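Local atomic coordinates of USG-1 protein homolog (Pseudomonas aeruginosa, PDB entry 2HJS), a protein that is of uncertain function but, as a member of the aspartate-semialdehyde dehydrogenase family, probably binds a nicotinamide dinucleotide and acts as an oxidoreductase on an aldehyde or oxo group. Residues E137-L142 and A224-R229. Sequence-based numbering, arbitrary orientation.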
ATOM      1  N   GLU A 137       0.245 -16.631  -0.280  1.00 50.81           N
ATOM      2  CA  GLU A 137       0.392 -16.052   1.066  1.00 50.86           C
ATOM      3  C   GLU A 137      -0.952 -15.611   1.661  1.00 50.49           C
ATOM      4  O   GLU A 137      -1.215 -15.819   2.838  1.00 50.62           O
ATOM      5  CB  GLU A 137       1.422 -14.913   1.055  1.00 50.97           C
ATOM      6  CG  GLU A 137       2.799 -15.410   0.607  1.00 52.53           C
ATOM      7  CD  GLU A 137       3.601 -14.387  -0.217  1.00 57.77           C
ATOM      8  OE1 GLU A 137       3.072 -13.283  -0.546  1.00 54.34           O
ATOM      9  OE2 GLU A 137       4.775 -14.709  -0.535  1.00 58.21           O
ATOM     10  N   LEU A 138      -1.808 -15.011   0.841  1.00 49.91           N
ATOM     11  CA  LEU A 138      -3.166 -14.728   1.267  1.00 49.13           C
ATOM     12  C   LEU A 138      -3.852 -16.022   1.749  1.00 49.71           C
ATOM     13  O   LEU A 138      -4.380 -16.071   2.868  1.00 49.03           O
ATOM     14  CB  LEU A 138      -3.980 -14.128   0.124  1.00 48.33           C
ATOM     15  CG  LEU A 138      -5.406 -13.676   0.481  1.00 49.56           C
ATOM     16  CD1 LEU A 138      -5.402 -12.620   1.587  1.00 44.81           C
ATOM     17  CD2 LEU A 138      -6.158 -13.149  -0.761  1.00 48.42           C
ATOM     18  N   CYS A 139      -3.843 -17.053   0.899  1.00 48.73           N
ATOM     19  CA  CYS A 139      -4.645 -18.262   1.157  1.00 49.40           C
ATOM     20  C   CYS A 139      -4.115 -19.059   2.318  1.00 48.71           C
ATOM     21  O   CYS A 139      -4.890 -19.657   3.060  1.00 49.07           O
ATOM     22  CB  CYS A 139      -4.759 -19.150  -0.094  1.00 48.69           C
ATOM     23  SG  CYS A 139      -5.799 -18.393  -1.362  1.00 55.48           S
ATOM     24  N   GLU A 140      -2.801 -19.051   2.479  1.00 47.88           N
ATOM     25  CA  GLU A 140      -2.188 -19.738   3.587  1.00 49.19           C
ATOM     26  C   GLU A 140      -2.682 -19.182   4.918  1.00 48.66           C
ATOM     27  O   GLU A 140      -2.841 -19.926   5.873  1.00 48.70           O
ATOM     28  CB  GLU A 140      -0.658 -19.613   3.511  1.00 48.84           C
ATOM     29  CG  GLU A 140       0.056 -20.005   4.790  1.00 50.28           C
ATOM     30  CD  GLU A 140       1.559 -19.769   4.710  1.00 51.26           C
ATOM     31  OE1 GLU A 140       1.973 -18.897   3.901  1.00 52.15           O
ATOM     32  OE2 GLU A 140       2.321 -20.452   5.451  1.00 49.49           O
ATOM     33  N   VAL A 141      -2.898 -17.870   4.974  1.00 48.81           N
ATOM     34  CA  VAL A 141      -3.329 -17.208   6.194  1.00 48.86           C
ATOM     35  C   VAL A 141      -4.844 -17.340   6.378  1.00 49.69           C
ATOM     36  O   VAL A 141      -5.311 -17.585   7.480  1.00 50.18           O
ATOM     37  CB  VAL A 141      -2.903 -15.715   6.185  1.00 48.91           C
ATOM     38  CG1 VAL A 141      -3.572 -14.935   7.346  1.00 47.38           C
ATOM     39  CG2 VAL A 141      -1.373 -15.621   6.243  1.00 47.71           C
ATOM     40  N   LEU A 142      -5.598 -17.201   5.298  1.00 49.75           N
ATOM     41  CA  LEU A 142      -7.061 -17.287   5.360  1.00 51.34           C
ATOM     42  C   LEU A 142      -7.619 -18.683   5.618  1.00 51.63           C
ATOM     43  O   LEU A 142      -8.610 -18.824   6.340  1.00 51.95           O
ATOM     44  CB  LEU A 142      -7.663 -16.794   4.060  1.00 51.20           C
ATOM     45  CG  LEU A 142      -8.149 -15.358   4.017  1.00 56.11           C
ATOM     46  CD1 LEU A 142      -7.269 -14.396   4.801  1.00 57.77           C
ATOM     47  CD2 LEU A 142      -8.236 -14.968   2.550  1.00 59.34           C
ATOM     48  N   ALA A 224     -10.153 -20.504  -7.087  1.00 55.88           N
ATOM     49  CA  ALA A 224      -9.918 -21.946  -7.279  1.00 56.49           C
ATOM     50  C   ALA A 224      -9.523 -22.607  -5.970  1.00 57.31           C
ATOM     51  O   ALA A 224      -9.991 -23.684  -5.679  1.00 58.41           O
ATOM     52  CB  ALA A 224      -8.901 -22.236  -8.362  1.00 55.20           C
ATOM     53  N   LEU A 225      -8.703 -21.936  -5.172  1.00 58.44           N
ATOM     54  CA  LEU A 225      -8.162 -22.504  -3.930  1.00 59.40           C
ATOM     55  C   LEU A 225      -9.129 -22.480  -2.750  1.00 60.95           C
ATOM     56  O   LEU A 225      -9.208 -23.452  -2.005  1.00 60.70           O
ATOM     57  CB  LEU A 225      -6.875 -21.771  -3.522  1.00 58.39           C
ATOM     58  CG  LEU A 225      -5.617 -21.998  -4.369  1.00 58.02           C
ATOM     59  CD1 LEU A 225      -4.655 -20.811  -4.256  1.00 55.72           C
ATOM     60  CD2 LEU A 225      -4.928 -23.303  -3.982  1.00 54.49           C
ATOM     61  N   LEU A 226      -9.815 -21.354  -2.547  1.00 62.43           N
ATOM     62  CA  LEU A 226     -10.682 -21.187  -1.389  1.00 64.82           C
ATOM     63  C   LEU A 226     -12.115 -21.446  -1.777  1.00 67.29           C
ATOM     64  O   LEU A 226     -12.911 -21.886  -0.956  1.00 68.39           O
ATOM     65  CB  LEU A 226     -10.560 -19.786  -0.772  1.00 64.00           C
ATOM     66  CG  LEU A 226      -9.212 -19.424  -0.138  1.00 62.93           C
ATOM     67  CD1 LEU A 226      -9.264 -18.026   0.407  1.00 61.48           C
ATOM     68  CD2 LEU A 226      -8.805 -20.402   0.951  1.00 61.21           C
ATOM     69  N   GLY A 227     -12.442 -21.172  -3.033  1.00 69.32           N
ATOM     70  CA  GLY A 227     -13.735 -21.515  -3.568  1.00 71.35           C
ATOM     71  C   GLY A 227     -14.840 -20.698  -2.948  1.00 73.02           C
ATOM     72  O   GLY A 227     -14.800 -19.462  -2.937  1.00 72.44           O
ATOM     73  N   GLU A 228     -15.800 -21.427  -2.390  1.00 74.54           N
ATOM     74  CA  GLU A 228     -17.058 -20.861  -1.940  1.00 76.17           C
ATOM     75  C   GLU A 228     -16.992 -20.310  -0.525  1.00 76.27           C
ATOM     76  O   GLU A 228     -17.840 -19.494  -0.145  1.00 77.01           O
ATOM     77  CB  GLU A 228     -18.172 -21.909  -2.066  1.00 76.85           C
ATOM     78  CG  GLU A 228     -19.519 -21.312  -2.428  1.00 79.92           C
ATOM     79  CD  GLU A 228     -19.446 -20.450  -3.674  1.00 83.74           C
ATOM     80  OE1 GLU A 228     -19.423 -19.203  -3.527  1.00 85.00           O
ATOM     81  OE2 GLU A 228     -19.392 -21.024  -4.790  1.00 84.70           O
ATOM     82  N   ARG A 229     -15.978 -20.723   0.239  1.00 76.18           N
ATOM     83  CA  ARG A 229     -15.827 -20.272   1.633  1.00 75.98           C
ATOM     84  C   ARG A 229     -15.495 -18.794   1.819  1.00 75.16           C
ATOM     85  O   ARG A 229     -15.359 -18.324   2.953  1.00 76.13           O
ATOM     86  CB  ARG A 229     -14.868 -21.167   2.428  1.00 76.40           C
ATOM     87  CG  ARG A 229     -13.791 -21.808   1.608  1.00 78.16           C
ATOM     88  CD  ARG A 229     -13.533 -23.248   2.032  1.00 81.53           C
ATOM     89  NE  ARG A 229     -12.844 -23.327   3.316  1.00 83.43           N
ATOM     90  CZ  ARG A 229     -11.567 -23.674   3.466  1.00 85.14           C
ATOM     91  NH1 ARG A 229     -10.824 -24.006   2.406  1.00 84.77           N
ATOM     92  NH2 ARG A 229     -11.038 -23.700   4.690  1.00 85.65           N
TER
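Cys139, near the middle of helix 133-145, sends its sulfur between Leu225 and Leu226, near the C-terminal end of helix 213-225. With chi1 at -70° the SG lies beside its own backbone N and anti to the carbonyl carbon, a turn that leaves the thiol pointing across the interface. It rests 3.8 Å from CG of Leu226, at the fork of that side chain, and CD1 of Leu225 lies 3.9 Å from the same SG. The two leucines therefore share one sulfur, Leu225 through a methyl branch, Leu226 through its branch point, and the CA atoms nearest across the contact are those of Cys139 and Leu226, 7.2 Å apart. Glu140, on another side of the helix, is instead tied by a salt bridge to Lys320 and a hydrogen bond to Thr294. One helical turn beyond Cys139, Leu142 adds the second point of touch: its CD2 meets CD1 of Leu226 at 3.9 Å, the two side chains crossing at about a right angle. That same CD1 also reaches SG of Cys139, so Leu226 bridges residues three apart on one face of the helix. Beyond it Gly227, with a phi of 68°, breaks the helical path and turns the chain away. Val114 of helix 112-115 touches both Cys139 and Leu226, while Leu142 also packs on Leu154 and Leu311 of the six-stranded mixed sheet. The contact thus joins the helix lying on that sheet to the C-terminal part of helix 213-225 and the residue after it; residues 224-229 belong to the region assigned by family to dimerisation, although the other chain of the assembly touches neither segment. No hydrogen bond crosses the interface, and all four touching residues are buried: cohesion here comes from van der Waals contact and exclusion of water, with the thiol serving as an apolar group.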